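Local coordinates for protein (lectin) (Hyacinthoides hispanica, PDB 1B2P) that binds mannose as a bulb-type lectin of monocot plants and pairs with a second copy of itself, each lending its C-terminal strand to the other, at the interface of chains A and B. Numbering follows the deposited sequence. Chains: chain A/B, Protein (lectin).

Contact 1: the interface of chains A and B. Residues chain A 98, 100-102, 104; chain B 5, 10-12, 118.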
# COMPACT_ATOMS: atom_id res chain seq x y z
N VAL A 98 -5.07 16.84 -2.77
CA VAL A 98 -4.05 15.87 -2.46
C VAL A 98 -3.41 16.17 -1.07
O VAL A 98 -3.11 17.37 -0.90
CB VAL A 98 -2.88 16.01 -3.51
CG1 VAL A 98 -1.82 14.96 -3.29
CG2 VAL A 98 -3.50 15.94 -4.96
N GLN A 100 -0.16 15.90 0.63
CA GLN A 100 1.21 15.74 -0.02
C GLN A 100 2.27 15.42 0.96
O GLN A 100 2.15 15.68 2.18
CB GLN A 100 1.60 17.13 -0.54
CG GLN A 100 0.53 17.59 -1.60
CD GLN A 100 0.92 18.78 -2.37
OE1 GLN A 100 0.38 19.03 -3.46
NE2 GLN A 100 1.77 19.73 -1.90
N PRO A 101 3.40 14.83 0.50
CA PRO A 101 4.45 14.44 1.43
C PRO A 101 5.00 15.69 2.11
O PRO A 101 5.57 15.43 3.21
CB PRO A 101 5.56 13.96 0.44
CG PRO A 101 4.70 13.30 -0.68
CD PRO A 101 3.56 14.27 -0.89
N ASP A 102 4.89 16.86 1.59
CA ASP A 102 5.45 18.02 2.32
C ASP A 102 4.46 18.53 3.39
O ASP A 102 4.76 19.55 3.97
CB ASP A 102 5.87 19.13 1.36
CG ASP A 102 4.85 19.89 0.64
OD1 ASP A 102 3.64 19.51 0.82
OD2 ASP A 102 5.06 20.84 -0.14
N ASN A 104 1.47 19.72 3.00
CA ASN A 104 0.44 20.65 2.57
C ASN A 104 -0.77 19.87 1.96
O ASN A 104 -0.49 18.72 1.56
CB ASN A 104 1.06 21.50 1.46
CG ASN A 104 0.51 22.90 1.38
OD1 ASN A 104 -0.33 23.28 2.20
ND2 ASN A 104 0.95 23.66 0.37
N PHE B 5 4.69 14.83 -8.90
CA PHE B 5 4.54 16.26 -8.71
C PHE B 5 5.48 17.06 -9.63
O PHE B 5 6.54 16.55 -10.03
CB PHE B 5 5.12 16.51 -7.25
CG PHE B 5 4.17 15.90 -6.21
CD1 PHE B 5 3.13 16.69 -5.73
CD2 PHE B 5 4.46 14.68 -5.67
CE1 PHE B 5 2.27 16.16 -4.75
CE2 PHE B 5 3.61 14.09 -4.69
CZ PHE B 5 2.56 14.89 -4.27
N ASP B 10 10.90 21.32 -2.89
CA ASP B 10 10.27 20.89 -1.66
C ASP B 10 10.36 19.35 -1.69
O ASP B 10 10.84 18.79 -2.68
CB ASP B 10 8.94 21.51 -1.43
CG ASP B 10 7.88 21.09 -2.49
OD1 ASP B 10 7.96 19.91 -2.81
OD2 ASP B 10 7.26 22.01 -2.95
N ASP B 11 9.93 18.69 -0.65
CA ASP B 11 10.21 17.27 -0.70
C ASP B 11 8.88 16.54 -1.15
O ASP B 11 8.92 15.35 -0.82
CB ASP B 11 10.83 16.60 0.52
CG ASP B 11 10.24 17.26 1.72
OD1 ASP B 11 8.99 17.44 1.73
OD2 ASP B 11 11.10 17.57 2.62
N ASN B 12 8.15 17.21 -2.02
CA ASN B 12 7.13 16.33 -2.67
C ASN B 12 7.81 15.41 -3.68
O ASN B 12 8.73 15.88 -4.32
CB ASN B 12 6.15 17.23 -3.36
CG ASN B 12 5.23 18.02 -2.43
OD1 ASN B 12 4.83 19.14 -2.76
ND2 ASN B 12 4.92 17.38 -1.40
N VAL B 118 2.82 23.42 5.16
CA VAL B 118 4.13 22.81 4.84
C VAL B 118 5.01 22.66 6.08
O VAL B 118 5.07 23.60 6.85
CB VAL B 118 4.87 23.62 3.76
CG1 VAL B 118 6.26 23.01 3.52
CG2 VAL B 118 4.10 23.53 2.42
O HOH W 1 3.34 21.84 -3.73
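B:Asn12 reaches across to A:Gln100, A:Pro101 and A:Asp102. The polar contacts centre on its amide. Water 1 links A:Gln100 NE2 to B:Asn12 OD1, lying 3.2 Å from A:Gln100 NE2 and 3.2 Å from B:Asn12 OD1. The two side-chain amides are turned 79° apart. As modelled, B:Asn12 ND2 lies 3.0 Å from the backbone A:Asp102 N, which would set two donors face to face. B:Asn12 OD1 lies 3.1 Å from A:Asp102 OD2, which would set two acceptors together. Turned over, the amide could accept from A:Asp102 N and donate to the carboxylate. The turn would also bring its nitrogen near A:Gln100 NE2, another donor, so the amide's orientation stays doubtful.

Bonds within each chain hold the partners in place. A:Asn104 N donates to A:Asp102 OD1 (3.1 Å) from above the carboxylate plane. B:Asn12 N donates to B:Asp10 OD1 on its anti side.

Apolar contacts flank this centre. B:Phe5 and A:Pro101 meet tip to tip. The A:Gln100 amide stands almost upright to the B:Phe5 ring, at 86°, beside CE1.

A:Gln100, A:Asp102 and A:Asn104 belong to the QXDXNXVXY mannose-binding motif, so the partner chain borders a probable sugar site. At the other end, B:Val118 turns its CG2 branch toward A:Asn104, and CG2 rests 3.8 Å from A:Asn104 CB.

Contact 2: the interface of chains A and B. Residues chain A 52, 84, 86-87, 105; chain B 113, 115.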
# COMPACT_ATOMS: atom_id res chain seq x y z
N TRP A 52 -4.18 21.88 11.44
CA TRP A 52 -5.08 22.77 10.76
C TRP A 52 -6.49 22.19 10.86
O TRP A 52 -6.62 20.96 10.93
CB TRP A 52 -4.70 22.76 9.21
CG TRP A 52 -5.56 23.64 8.36
CD1 TRP A 52 -5.42 24.94 8.00
CD2 TRP A 52 -6.79 23.26 7.67
NE1 TRP A 52 -6.45 25.45 7.19
CE2 TRP A 52 -7.27 24.36 7.01
CE3 TRP A 52 -7.49 22.08 7.67
CZ2 TRP A 52 -8.49 24.37 6.27
CZ3 TRP A 52 -8.71 22.04 6.92
CH2 TRP A 52 -9.18 23.21 6.27
N TRP A 84 -18.94 24.85 5.96
CA TRP A 84 -17.64 25.42 5.71
C TRP A 84 -17.33 25.26 4.18
O TRP A 84 -17.78 24.23 3.75
CB TRP A 84 -16.50 24.72 6.48
CG TRP A 84 -15.15 25.33 6.30
CD1 TRP A 84 -14.55 26.34 7.06
CD2 TRP A 84 -14.14 24.97 5.31
NE1 TRP A 84 -13.31 26.60 6.53
CE2 TRP A 84 -13.02 25.80 5.48
CE3 TRP A 84 -14.16 23.95 4.35
CZ2 TRP A 84 -11.88 25.70 4.67
CZ3 TRP A 84 -13.01 23.86 3.54
CH2 TRP A 84 -11.89 24.71 3.72
N SER A 86 -14.09 26.08 1.15
CA SER A 86 -12.82 26.81 0.90
C SER A 86 -13.23 28.01 0.12
O SER A 86 -14.14 28.23 -0.65
CB SER A 86 -11.84 25.81 0.16
OG SER A 86 -12.47 25.39 -1.06
N PRO A 87 -12.32 29.05 0.10
CA PRO A 87 -12.69 30.37 -0.32
C PRO A 87 -12.49 30.69 -1.74
O PRO A 87 -12.72 31.87 -2.10
CB PRO A 87 -11.66 31.21 0.52
CG PRO A 87 -10.47 30.35 0.68
CD PRO A 87 -11.03 28.97 0.88
N VAL A 105 -1.90 20.46 2.14
CA VAL A 105 -3.09 19.76 1.41
C VAL A 105 -3.52 20.77 0.41
O VAL A 105 -3.73 21.97 0.66
CB VAL A 105 -4.26 19.66 2.42
CG1 VAL A 105 -5.54 19.27 1.66
CG2 VAL A 105 -3.90 18.62 3.47
N TRP B 113 -5.93 26.25 -4.22
CA TRP B 113 -6.03 26.64 -2.78
C TRP B 113 -5.27 25.62 -2.06
O TRP B 113 -5.12 24.41 -2.43
CB TRP B 113 -7.53 26.65 -2.38
CG TRP B 113 -7.68 26.86 -0.89
CD1 TRP B 113 -7.69 28.12 -0.27
CD2 TRP B 113 -7.85 25.90 0.11
NE1 TRP B 113 -7.89 27.91 1.11
CE2 TRP B 113 -7.98 26.59 1.37
CE3 TRP B 113 -7.87 24.50 0.09
CZ2 TRP B 113 -8.14 25.86 2.52
CZ3 TRP B 113 -8.03 23.78 1.28
CH2 TRP B 113 -8.19 24.52 2.52
N THR B 115 -3.99 24.40 2.30
CA THR B 115 -4.02 24.70 3.78
C THR B 115 -2.80 25.54 4.20
O THR B 115 -2.95 26.08 5.36
CB THR B 115 -4.08 23.39 4.53
OG1 THR B 115 -3.02 22.52 4.07
CG2 THR B 115 -5.44 22.65 4.36
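This is a strand-exchange interface, in which the C-terminal strand of one subunit packs into the beta-prism of the other and ties the two into a dimer. Strand 111-114 of chain B brings B:Trp113 among A:Trp52 and A:Trp84, and B:Thr115 follows it to meet A:Val105 at the start of strand 105-109.

Two hydrogen bonds pair B:Thr115 with A:Val105. B:Thr115 N donates to A:Val105 O over 2.9 Å, in the carbonyl plane. In return A:Val105 N donates to the hydroxyl B:Thr115 OG1 over 3.0 Å. That hydroxyl sits between its own backbone N and carbonyl carbon (chi1 52°), which turns it back toward A:Val105 N. The methyl CG2 is left to point at A:Trp52. It lies over the centre of the indole face, 3.7 Å from the centroid of the six-membered ring, in a CH-pi contact.

Aromatic packing forms the rest. CG of B:Trp113 is anti to its backbone N (chi1 173°), and the ring extends toward both chain A tryptophans. A:Trp52 meets it edge-on: CZ2 comes in plane at the ring edge, 3.8 Å from B:Trp113 CH2. A:Trp84 instead stands above the rim, with its CH2 3.9 Å from B:Trp113 CH2. On that same side A:Ser86 CB covers the centre of the indole face. Over the pyrrole end of the same face as A:Ser86, A:Pro87 crosses at about a right angle, with CD 3.3 Å from B:Trp113 NE1. On the opposite side the chain's own B:Thr115 N lies above the rim.

The C-alpha centres of contact 1 and contact 2 lie about 15 Å apart. Both use the C-terminal stretch of chain B: B:Trp113 and B:Thr115 serve contact 2, and B:Val118 runs on to contact 1. On chain A they are joined by consecutive residues, A:Asn104 in contact 1 and A:Val105 in contact 2. The same motif segment probably lines a sugar site and also pairs with the end of the exchanged C-terminal stretch, so dimer formation may help shape that site. Contact 1 adds N-terminal residues of chain B. The two-fold symmetry repeats both contacts with the chains exchanged, giving a reciprocal clasp.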